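Local coordinates for spike protein S1 (Bat coronavirus HKU9, PDB 5GYQ), which probably attaches the virion to the host cell by binding a receptor, the present chain being its putative receptor-binding domain, at residues 111-116 and 146-151; 68-73 and 107-112; 77-82 and 100-105. All blocks are in the same frame, centred on the assembly; numbering follows the deposited sequence.

Contact 1: residues 111-116 and 146-151; sequences APYAVA and SYVYGL. With NAG (2-acetamido-2-deoxy-beta-D-glucopyranose), chain B.
At one end of the antiparallel sheet in the receptor-binding domain, Ala111 at the close of strand 100-111 faces Ser146 at the start of strand 146-157, beside the sugar carried by Asn72. The two form a hydrogen-bonded antiparallel pair: Ala111 N gives its hydrogen to Ser146 O at 2.9 Å, and Ser146 N returns one to Ala111 O, also at 2.9 Å. The second bond is the straighter, at 159°, whereas Ala111 N stands 41° out of the Ser146 carbonyl plane. Pro112, which has no N-H to pair with a neighbouring strand, follows Ala111 where the chain goes over into the loop. Tyr113 then comes back over strand 146-157, and with Val115 and Ser146 it lines the glycan pocket of the domain. Its CG is anti to the backbone N (chi1 -174°), which carries the ring obliquely across the start of the strand, its CD2 3.7 Å from Ser146 CB and its CD1 3.7 Å from Val148 CG2. Val115 CG2 from the same loop lies 3.4 Å above the plane of this ring, over its centre. The sugar meets the ring at its edge, NAG O5 being 3.5 Å from Tyr113 CE2. A tyrosine suits this place because its body is apolar while its hydroxyl is buried with partners: Tyr113 OH is hydrogen-bonded to Asn72 N and His75 ND1. Ser146, small enough to leave room beside the ring, bonds through OG to Asn72 ND2, the nitrogen that bears the glycan, and this OG comes within 3.4 Å of NAG O7.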
loop_
_atom_site.group_PDB
_atom_site.type_symbol
_atom_site.label_atom_id
_atom_site.label_comp_id
_atom_site.label_asym_id
_atom_site.label_seq_id
_atom_site.Cartn_x
_atom_site.Cartn_y
_atom_site.Cartn_z
ATOM N N ALA A 111 12.071 -5.143 -13.010
ATOM C CA ALA A 111 11.614 -4.187 -14.014
ATOM C C ALA A 111 12.109 -2.777 -13.700
ATOM O O ALA A 111 12.754 -2.571 -12.665
ATOM C CB ALA A 111 10.086 -4.219 -14.098
ATOM N N PRO A 112 11.840 -1.812 -14.602
ATOM C CA PRO A 112 12.045 -0.411 -14.232
ATOM C C PRO A 112 11.406 -0.082 -12.888
ATOM O O PRO A 112 10.246 -0.414 -12.645
ATOM C CB PRO A 112 11.367 0.348 -15.371
ATOM C CG PRO A 112 11.592 -0.524 -16.555
ATOM C CD PRO A 112 11.565 -1.951 -16.047
ATOM N N TYR A 113 12.185 0.556 -12.025
ATOM C CA TYR A 113 11.768 0.854 -10.667
ATOM C C TYR A 113 11.868 2.358 -10.471
ATOM O O TYR A 113 12.955 2.891 -10.239
ATOM C CB TYR A 113 12.645 0.085 -9.675
ATOM C CG TYR A 113 12.249 0.174 -8.216
ATOM C CD1 TYR A 113 10.918 0.104 -7.822
ATOM C CD2 TYR A 113 13.219 0.284 -7.230
ATOM C CE1 TYR A 113 10.566 0.171 -6.479
ATOM C CE2 TYR A 113 12.880 0.347 -5.894
ATOM C CZ TYR A 113 11.554 0.293 -5.523
ATOM O OH TYR A 113 11.223 0.358 -4.189
ATOM N N ALA A 114 10.737 3.046 -10.598
ATOM C CA ALA A 114 10.733 4.506 -10.613
ATOM C C ALA A 114 10.596 5.081 -9.210
ATOM O O ALA A 114 9.501 5.133 -8.650
ATOM C CB ALA A 114 9.617 5.023 -11.506
ATOM N N VAL A 115 11.720 5.519 -8.654
ATOM C CA VAL A 115 11.763 6.023 -7.290
ATOM C C VAL A 115 12.347 7.429 -7.252
ATOM O O VAL A 115 13.472 7.644 -7.693
ATOM C CB VAL A 115 12.598 5.100 -6.380
ATOM C CG1 VAL A 115 12.652 5.645 -4.959
ATOM C CG2 VAL A 115 12.031 3.695 -6.392
ATOM N N ALA A 116 11.583 8.383 -6.728
ATOM C CA ALA A 116 12.069 9.753 -6.596
ATOM C C ALA A 116 13.171 9.810 -5.550
ATOM O O ALA A 116 13.099 9.123 -4.531
ATOM C CB ALA A 116 10.933 10.694 -6.226
ATOM N N SER A 146 15.010 -3.220 -10.924
ATOM C CA SER A 146 14.986 -3.859 -9.617
ATOM C C SER A 146 14.033 -5.035 -9.606
ATOM O O SER A 146 12.967 -4.979 -10.222
ATOM C CB SER A 146 14.584 -2.864 -8.525
ATOM O OG SER A 146 15.717 -2.392 -7.818
ATOM N N TYR A 147 14.429 -6.100 -8.917
ATOM C CA TYR A 147 13.492 -7.153 -8.564
ATOM C C TYR A 147 12.527 -6.555 -7.555
ATOM O O TYR A 147 12.940 -5.882 -6.612
ATOM C CB TYR A 147 14.204 -8.378 -7.996
ATOM C CG TYR A 147 13.256 -9.408 -7.429
ATOM C CD1 TYR A 147 12.527 -10.243 -8.265
ATOM C CD2 TYR A 147 13.082 -9.539 -6.060
ATOM C CE1 TYR A 147 11.657 -11.183 -7.751
ATOM C CE2 TYR A 147 12.217 -10.476 -5.538
ATOM C CZ TYR A 147 11.507 -11.295 -6.387
ATOM O OH TYR A 147 10.640 -12.231 -5.871
ATOM N N VAL A 148 11.241 -6.804 -7.748
ATOM C CA VAL A 148 10.232 -5.995 -7.083
ATOM C C VAL A 148 9.091 -6.814 -6.481
ATOM O O VAL A 148 8.659 -7.823 -7.042
ATOM C CB VAL A 148 9.677 -4.941 -8.080
ATOM C CG1 VAL A 148 8.165 -4.867 -8.042
ATOM C CG2 VAL A 148 10.302 -3.582 -7.809
ATOM N N TYR A 149 8.631 -6.374 -5.315
ATOM C CA TYR A 149 7.459 -6.936 -4.669
ATOM C C TYR A 149 6.276 -5.991 -4.792
ATOM O O TYR A 149 6.447 -4.776 -4.913
ATOM C CB TYR A 149 7.732 -7.220 -3.192
ATOM C CG TYR A 149 8.894 -8.147 -2.951
ATOM C CD1 TYR A 149 8.788 -9.506 -3.215
ATOM C CD2 TYR A 149 10.099 -7.667 -2.455
ATOM C CE1 TYR A 149 9.848 -10.359 -2.998
ATOM C CE2 TYR A 149 11.165 -8.514 -2.233
ATOM C CZ TYR A 149 11.034 -9.860 -2.506
ATOM O OH TYR A 149 12.091 -10.712 -2.286
ATOM N N GLY A 150 5.076 -6.556 -4.764
ATOM C CA GLY A 150 3.873 -5.763 -4.624
ATOM C C GLY A 150 3.717 -5.374 -3.167
ATOM O O GLY A 150 4.124 -6.116 -2.274
ATOM N N LEU A 151 3.139 -4.206 -2.924
ATOM C CA LEU A 151 2.924 -3.728 -1.567
ATOM C C LEU A 151 1.550 -3.103 -1.417
ATOM O O LEU A 151 1.195 -2.153 -2.135
ATOM C CB LEU A 151 3.990 -2.708 -1.162
ATOM C CG LEU A 151 3.793 -2.121 0.242
ATOM C CD1 LEU A 151 4.025 -3.183 1.304
ATOM C CD2 LEU A 151 4.692 -0.920 0.482
HETATM C C1 NAG B . 16.356 -0.876 -4.600
HETATM C C2 NAG B . 17.741 -1.480 -4.641
HETATM C C3 NAG B . 18.756 -0.475 -4.118
HETATM C C4 NAG B . 18.656 0.834 -4.899
HETATM C C5 NAG B . 17.205 1.318 -5.009
HETATM C C6 NAG B . 17.046 2.445 -6.002
HETATM C C7 NAG B . 17.826 -3.925 -4.482
HETATM C C8 NAG B . 17.892 -5.109 -3.566
HETATM N N2 NAG B . 17.804 -2.723 -3.890
HETATM O O3 NAG B . 20.052 -1.043 -4.254
HETATM O O4 NAG B . 19.356 1.875 -4.222
HETATM O O5 NAG B . 16.320 0.269 -5.434
HETATM O O6 NAG B . 15.711 2.931 -6.032
HETATM O O7 NAG B . 17.792 -4.044 -5.704
#

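Contact 2: residues 68-73 and 107-112; sequences VMRINE and LNSTAP. With NAG (2-acetamido-2-deoxy-beta-D-glucopyranose), chain B.
Arg70 reaches from strand 63-71 towards Leu107, Ser109 and Ala111 of strand 100-111, two strands of the five-stranded antiparallel sheet that are not neighbours but are separated by strand 146-157. The axes of the two short segments come no nearer than 10.2 Å and cross at 68°, too far for backbone pairing, and a long side chain spans the interval. Arg70 CG lies between its backbone N and carbonyl carbon (chi1 60°); the chain then runs straight and bends at chi3 (56°), turning the guanidinium. Leu107 CD1 comes over one face of that group, 4.5 Å from Arg70 NH2, and Ala111 CB approaches Arg70 NH1 obliquely at 4.2 Å. These neighbours are methyls, while the nitrogens stay bonded: NE donates to Pro16 O and NH2 forms a salt bridge with Asp15, which fixes the rotation of the plane. Ser109 OG, at 4.5 Å from Arg70 NH1, lies near that plane. Two residues on, Asn72 is both the N-cap of helix 73-81 and a glycan carrier: OD1 caps His75 N, while ND2 is joined to NAG C1 at 1.4 Å. One water links Arg70 to the residue after Ala111, lying in the guanidinium plane 3.0 Å from Arg70 NH1 and donating to Pro112 O at 2.7 Å.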
loop_
_atom_site.group_PDB
_atom_site.type_symbol
_atom_site.label_atom_id
_atom_site.label_comp_id
_atom_site.label_asym_id
_atom_site.label_seq_id
_atom_site.Cartn_x
_atom_site.Cartn_y
_atom_site.Cartn_z
ATOM N N VAL A 68 -1.454 1.071 -2.720
ATOM C CA VAL A 68 -0.809 0.033 -3.511
ATOM C C VAL A 68 0.331 0.592 -4.353
ATOM O O VAL A 68 0.200 1.652 -4.989
ATOM C CB VAL A 68 -1.826 -0.674 -4.421
ATOM C CG1 VAL A 68 -1.150 -1.758 -5.241
ATOM C CG2 VAL A 68 -2.950 -1.273 -3.582
ATOM N N MET A 69 1.451 -0.126 -4.333
ATOM C CA MET A 69 2.620 0.251 -5.125
ATOM C C MET A 69 3.574 -0.925 -5.236
ATOM O O MET A 69 3.295 -1.999 -4.717
ATOM C CB MET A 69 3.335 1.446 -4.494
ATOM C CG MET A 69 4.037 1.113 -3.182
ATOM S SD MET A 69 3.869 2.421 -1.947
ATOM C CE MET A 69 2.187 2.143 -1.395
ATOM N N ARG A 70 4.700 -0.724 -5.909
ATOM C CA ARG A 70 5.746 -1.734 -5.938
ATOM C C ARG A 70 6.937 -1.252 -5.119
ATOM O O ARG A 70 7.099 -0.052 -4.899
ATOM C CB ARG A 70 6.162 -2.052 -7.377
ATOM C CG ARG A 70 6.697 -0.878 -8.177
ATOM C CD ARG A 70 6.975 -1.301 -9.612
ATOM N NE ARG A 70 5.786 -1.876 -10.235
ATOM C CZ ARG A 70 5.799 -2.902 -11.081
ATOM N NH1 ARG A 70 6.947 -3.478 -11.413
ATOM N NH2 ARG A 70 4.660 -3.357 -11.591
ATOM N N ILE A 71 7.766 -2.188 -4.667
ATOM C CA ILE A 71 8.835 -1.858 -3.727
ATOM C C ILE A 71 9.908 -2.944 -3.754
ATOM O O ILE A 71 9.583 -4.125 -3.830
ATOM C CB ILE A 71 8.256 -1.683 -2.291
ATOM C CG1 ILE A 71 9.300 -1.148 -1.314
ATOM C CG2 ILE A 71 7.643 -2.987 -1.779
ATOM C CD1 ILE A 71 8.715 -0.802 0.055
ATOM N N ASN A 72 11.186 -2.572 -3.714
ATOM C CA ASN A 72 12.210 -3.613 -3.726
ATOM C C ASN A 72 12.672 -3.934 -2.306
ATOM O O ASN A 72 12.247 -3.280 -1.350
ATOM C CB ASN A 72 13.382 -3.241 -4.662
ATOM C CG ASN A 72 14.336 -2.184 -4.100
ATOM O OD1 ASN A 72 14.199 -1.697 -2.978
ATOM N ND2 ASN A 72 15.335 -1.837 -4.916
ATOM N N GLU A 73 13.521 -4.952 -2.175
ATOM C CA GLU A 73 13.861 -5.521 -0.871
ATOM C C GLU A 73 14.480 -4.520 0.109
ATOM O O GLU A 73 14.118 -4.503 1.284
ATOM C CB GLU A 73 14.807 -6.709 -1.051
ATOM C CG GLU A 73 15.196 -7.401 0.257
ATOM C CD GLU A 73 14.084 -8.267 0.838
ATOM O OE1 GLU A 73 14.203 -8.683 2.010
ATOM O OE2 GLU A 73 13.095 -8.544 0.129
ATOM N N LEU A 107 5.698 -10.672 -7.028
ATOM C CA LEU A 107 5.318 -10.288 -8.383
ATOM C C LEU A 107 6.141 -11.060 -9.402
ATOM O O LEU A 107 5.773 -11.141 -10.576
ATOM C CB LEU A 107 5.510 -8.785 -8.601
ATOM C CG LEU A 107 4.452 -7.833 -8.049
ATOM C CD1 LEU A 107 4.876 -6.397 -8.282
ATOM C CD2 LEU A 107 3.107 -8.106 -8.701
ATOM N N ASN A 108 7.260 -11.616 -8.937
ATOM C CA ASN A 108 8.199 -12.341 -9.790
ATOM C C ASN A 108 8.632 -11.495 -10.980
ATOM O O ASN A 108 8.663 -11.968 -12.115
ATOM C CB ASN A 108 7.586 -13.656 -10.274
ATOM C CG ASN A 108 6.868 -14.403 -9.169
ATOM O OD1 ASN A 108 5.732 -14.844 -9.340
ATOM N ND2 ASN A 108 7.527 -14.543 -8.023
ATOM N N SER A 109 8.964 -10.238 -10.709
ATOM C CA SER A 109 9.278 -9.295 -11.770
ATOM C C SER A 109 10.444 -8.383 -11.408
ATOM O O SER A 109 10.425 -7.716 -10.373
ATOM C CB SER A 109 8.046 -8.449 -12.101
ATOM O OG SER A 109 8.358 -7.419 -13.025
ATOM N N THR A 110 11.465 -8.374 -12.260
ATOM C CA THR A 110 12.520 -7.372 -12.175
ATOM C C THR A 110 12.336 -6.403 -13.335
ATOM O O THR A 110 12.425 -6.789 -14.500
ATOM C CB THR A 110 13.931 -7.991 -12.213
ATOM O OG1 THR A 110 14.468 -7.885 -13.536
ATOM C CG2 THR A 110 13.895 -9.449 -11.784
ATOM N N ALA A 111 12.071 -5.143 -13.010
ATOM C CA ALA A 111 11.614 -4.187 -14.014
ATOM C C ALA A 111 12.109 -2.777 -13.700
ATOM O O ALA A 111 12.754 -2.571 -12.665
ATOM C CB ALA A 111 10.086 -4.219 -14.098
ATOM N N PRO A 112 11.840 -1.812 -14.602
ATOM C CA PRO A 112 12.045 -0.411 -14.232
ATOM C C PRO A 112 11.406 -0.082 -12.888
ATOM O O PRO A 112 10.246 -0.414 -12.645
ATOM C CB PRO A 112 11.367 0.348 -15.371
ATOM C CG PRO A 112 11.592 -0.524 -16.555
ATOM C CD PRO A 112 11.565 -1.951 -16.047
HETATM C C1 NAG B . 16.356 -0.876 -4.600
HETATM C C2 NAG B . 17.741 -1.480 -4.641
HETATM C C3 NAG B . 18.756 -0.475 -4.118
HETATM C C4 NAG B . 18.656 0.834 -4.899
HETATM C C5 NAG B . 17.205 1.318 -5.009
HETATM C C6 NAG B . 17.046 2.445 -6.002
HETATM C C7 NAG B . 17.826 -3.925 -4.482
HETATM C C8 NAG B . 17.892 -5.109 -3.566
HETATM N N2 NAG B . 17.804 -2.723 -3.890
HETATM O O3 NAG B . 20.052 -1.043 -4.254
HETATM O O4 NAG B . 19.356 1.875 -4.222
HETATM O O5 NAG B . 16.320 0.269 -5.434
HETATM O O6 NAG B . 15.711 2.931 -6.032
HETATM O O7 NAG B . 17.792 -4.044 -5.704
HETATM O O HOH W 1 9.766 -2.553 -11.090
#

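Contact 3: residues 77-82 and 100-105; sequences NNLFNR and GCLHAF
Leu102 of strand 100-111 meets Leu79 and Phe80 of helix 73-81, a purely apolar contact in which one leucine touches two successive helix residues. The strand segment opens at Gly100, whose backbone (phi 151°) suits glycine, because a CB there would press against the preceding carbonyl oxygen. Cys101 points away from the helix and is joined by a disulfide to Cys48 on the adjacent edge strand 43-49. Leu102 turns the other way, towards the helix. With CG anti to the carbonyl carbon (chi1 -54°) and CD1 extended beyond it (chi2 177°), CD1 reaches the edge of the Phe80 ring, 3.6 Å from Phe80 CD1, while Leu102 CB sits 3.6 Å from Phe80 CE1. The two side chains lie alongside each other with opposed directions. Leu79, whose CB faces the strand, brings CG to 4.0 Å from Leu102 CD1, and also rests on Leu151 of the neighbouring strand 146-157. Branched leucines suit this layer, filling it from both sides without a polar atom to satisfy. His103 goes to the far face of the sheet, where both ring nitrogens have partners, ND1 with Val37 O and NE2 with Thr43 OG1. Ala104 faces the helix again, but its short methyl stops short of residues 77-82. Phe105 returns to the far face, where its side chain packs on Leu41. This alternation, with leucine and alanine on the helix side and histidine and phenylalanine behind, is typical of a helix packed on one face of an antiparallel sheet, here that of the betacoronavirus receptor-binding domain.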
loop_
_atom_site.group_PDB
_atom_site.type_symbol
_atom_site.label_atom_id
_atom_site.label_comp_id
_atom_site.label_asym_id
_atom_site.label_seq_id
_atom_site.Cartn_x
_atom_site.Cartn_y
_atom_site.Cartn_z
ATOM N N ASN A 77 12.647 -3.498 3.583
ATOM C CA ASN A 77 13.270 -3.718 4.880
ATOM C C ASN A 77 13.374 -2.419 5.668
ATOM O O ASN A 77 13.094 -2.389 6.867
ATOM C CB ASN A 77 14.650 -4.351 4.712
ATOM C CG ASN A 77 14.574 -5.788 4.236
ATOM O OD1 ASN A 77 13.604 -6.494 4.516
ATOM N ND2 ASN A 77 15.594 -6.229 3.510
ATOM N N ASN A 78 13.764 -1.341 4.993
ATOM C CA ASN A 78 13.784 -0.038 5.649
ATOM C C ASN A 78 12.387 0.405 6.086
ATOM O O ASN A 78 12.226 1.051 7.121
ATOM C CB ASN A 78 14.401 1.014 4.730
ATOM C CG ASN A 78 15.887 0.818 4.549
ATOM O OD1 ASN A 78 16.552 0.233 5.404
ATOM N ND2 ASN A 78 16.420 1.304 3.432
ATOM N N LEU A 79 11.379 0.051 5.294
ATOM C CA LEU A 79 9.995 0.390 5.613
ATOM C C LEU A 79 9.556 -0.321 6.886
ATOM O O LEU A 79 8.958 0.288 7.777
ATOM C CB LEU A 79 9.064 0.026 4.453
ATOM C CG LEU A 79 7.586 0.381 4.625
ATOM C CD1 LEU A 79 7.403 1.883 4.744
ATOM C CD2 LEU A 79 6.763 -0.168 3.471
ATOM N N PHE A 80 9.863 -1.613 6.963
ATOM C CA PHE A 80 9.569 -2.412 8.152
ATOM C C PHE A 80 10.310 -1.911 9.394
ATOM O O PHE A 80 9.723 -1.805 10.471
ATOM C CB PHE A 80 9.923 -3.883 7.906
ATOM C CG PHE A 80 8.928 -4.615 7.051
ATOM C CD1 PHE A 80 7.593 -4.243 7.044
ATOM C CD2 PHE A 80 9.324 -5.680 6.258
ATOM C CE1 PHE A 80 6.672 -4.920 6.259
ATOM C CE2 PHE A 80 8.408 -6.360 5.472
ATOM C CZ PHE A 80 7.080 -5.977 5.473
ATOM N N ASN A 81 11.597 -1.609 9.243
ATOM C CA ASN A 81 12.417 -1.215 10.386
ATOM C C ASN A 81 12.346 0.277 10.686
ATOM O O ASN A 81 12.975 0.754 11.628
ATOM C CB ASN A 81 13.868 -1.621 10.156
ATOM C CG ASN A 81 14.030 -3.119 10.032
ATOM O OD1 ASN A 81 13.343 -3.887 10.706
ATOM N ND2 ASN A 81 14.934 -3.546 9.160
ATOM N N ARG A 82 11.575 1.002 9.878
ATOM C CA ARG A 82 11.417 2.446 10.017
ATOM C C ARG A 82 12.776 3.150 10.007
ATOM O O ARG A 82 13.134 3.891 10.925
ATOM C CB ARG A 82 10.611 2.763 11.276
ATOM C CG ARG A 82 9.185 2.253 11.124
ATOM C CD ARG A 82 8.320 2.402 12.356
ATOM N NE ARG A 82 7.000 1.831 12.095
ATOM C CZ ARG A 82 5.997 1.809 12.964
ATOM N NH1 ARG A 82 6.146 2.331 14.175
ATOM N NH2 ARG A 82 4.839 1.263 12.618
ATOM N N GLY A 100 -2.660 -0.633 11.330
ATOM C CA GLY A 100 -2.972 -1.369 10.119
ATOM C C GLY A 100 -1.899 -2.363 9.727
ATOM O O GLY A 100 -1.192 -2.871 10.584
ATOM N N CYS A 101 -1.768 -2.645 8.433
ATOM C CA CYS A 101 -0.835 -3.683 7.992
ATOM C C CYS A 101 -0.063 -3.363 6.715
ATOM O O CYS A 101 -0.567 -2.703 5.808
ATOM C CB CYS A 101 -1.583 -5.005 7.796
ATOM S SG CYS A 101 -2.187 -5.733 9.334
ATOM N N LEU A 102 1.170 -3.853 6.667
ATOM C CA LEU A 102 2.005 -3.814 5.476
ATOM C C LEU A 102 2.055 -5.207 4.871
ATOM O O LEU A 102 2.569 -6.145 5.490
ATOM C CB LEU A 102 3.419 -3.339 5.807
ATOM C CG LEU A 102 3.561 -2.011 6.545
ATOM C CD1 LEU A 102 5.026 -1.743 6.848
ATOM C CD2 LEU A 102 2.965 -0.883 5.726
ATOM N N HIS A 103 1.514 -5.342 3.667
ATOM C CA HIS A 103 1.472 -6.638 3.009
ATOM C C HIS A 103 2.281 -6.637 1.719
ATOM O O HIS A 103 1.849 -6.105 0.696
ATOM C CB HIS A 103 0.027 -7.044 2.723
ATOM C CG HIS A 103 -0.130 -8.479 2.324
ATOM N ND1 HIS A 103 -1.357 -9.058 2.095
ATOM C CD2 HIS A 103 0.793 -9.450 2.122
ATOM C CE1 HIS A 103 -1.186 -10.327 1.764
ATOM N NE2 HIS A 103 0.106 -10.589 1.773
ATOM N N ALA A 104 3.460 -7.244 1.779
ATOM C CA ALA A 104 4.304 -7.405 0.608
ATOM C C ALA A 104 4.117 -8.796 0.018
ATOM O O ALA A 104 4.170 -9.800 0.735
ATOM C CB ALA A 104 5.756 -7.164 0.960
ATOM N N PHE A 105 3.893 -8.845 -1.290
ATOM C CA PHE A 105 3.611 -10.099 -1.977
ATOM C C PHE A 105 4.435 -10.223 -3.254
ATOM O O PHE A 105 4.891 -9.223 -3.810
ATOM C CB PHE A 105 2.116 -10.211 -2.293
ATOM C CG PHE A 105 1.566 -9.048 -3.075
ATOM C CD1 PHE A 105 1.484 -9.099 -4.457
ATOM C CD2 PHE A 105 1.118 -7.907 -2.427
ATOM C CE1 PHE A 105 0.972 -8.033 -5.178
ATOM C CE2 PHE A 105 0.608 -6.840 -3.143
ATOM C CZ PHE A 105 0.536 -6.905 -4.520
#

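How the contacts relate
All three contacts draw on the same antiparallel sheet, and strand 100-111 contributes to each. Contact 3 lies nearest the centre of the chain and relies wholly on apolar side chains. Contacts 1 and 2, with centres about 4 Å apart, sit at one end of the sheet, share Ala111 and Pro112, and border the glycan. Contact 1 is buried but mixes backbone pairing with an aromatic ring whose edge meets the sugar; contact 2, only partly buried, uses a cation and a water where the strands are not adjacent. The helix beginning just after Asn72 in contact 2 supplies Leu79 to contact 3, and Ile71 CD1 packs 4.0 Å from Leu79 CD2.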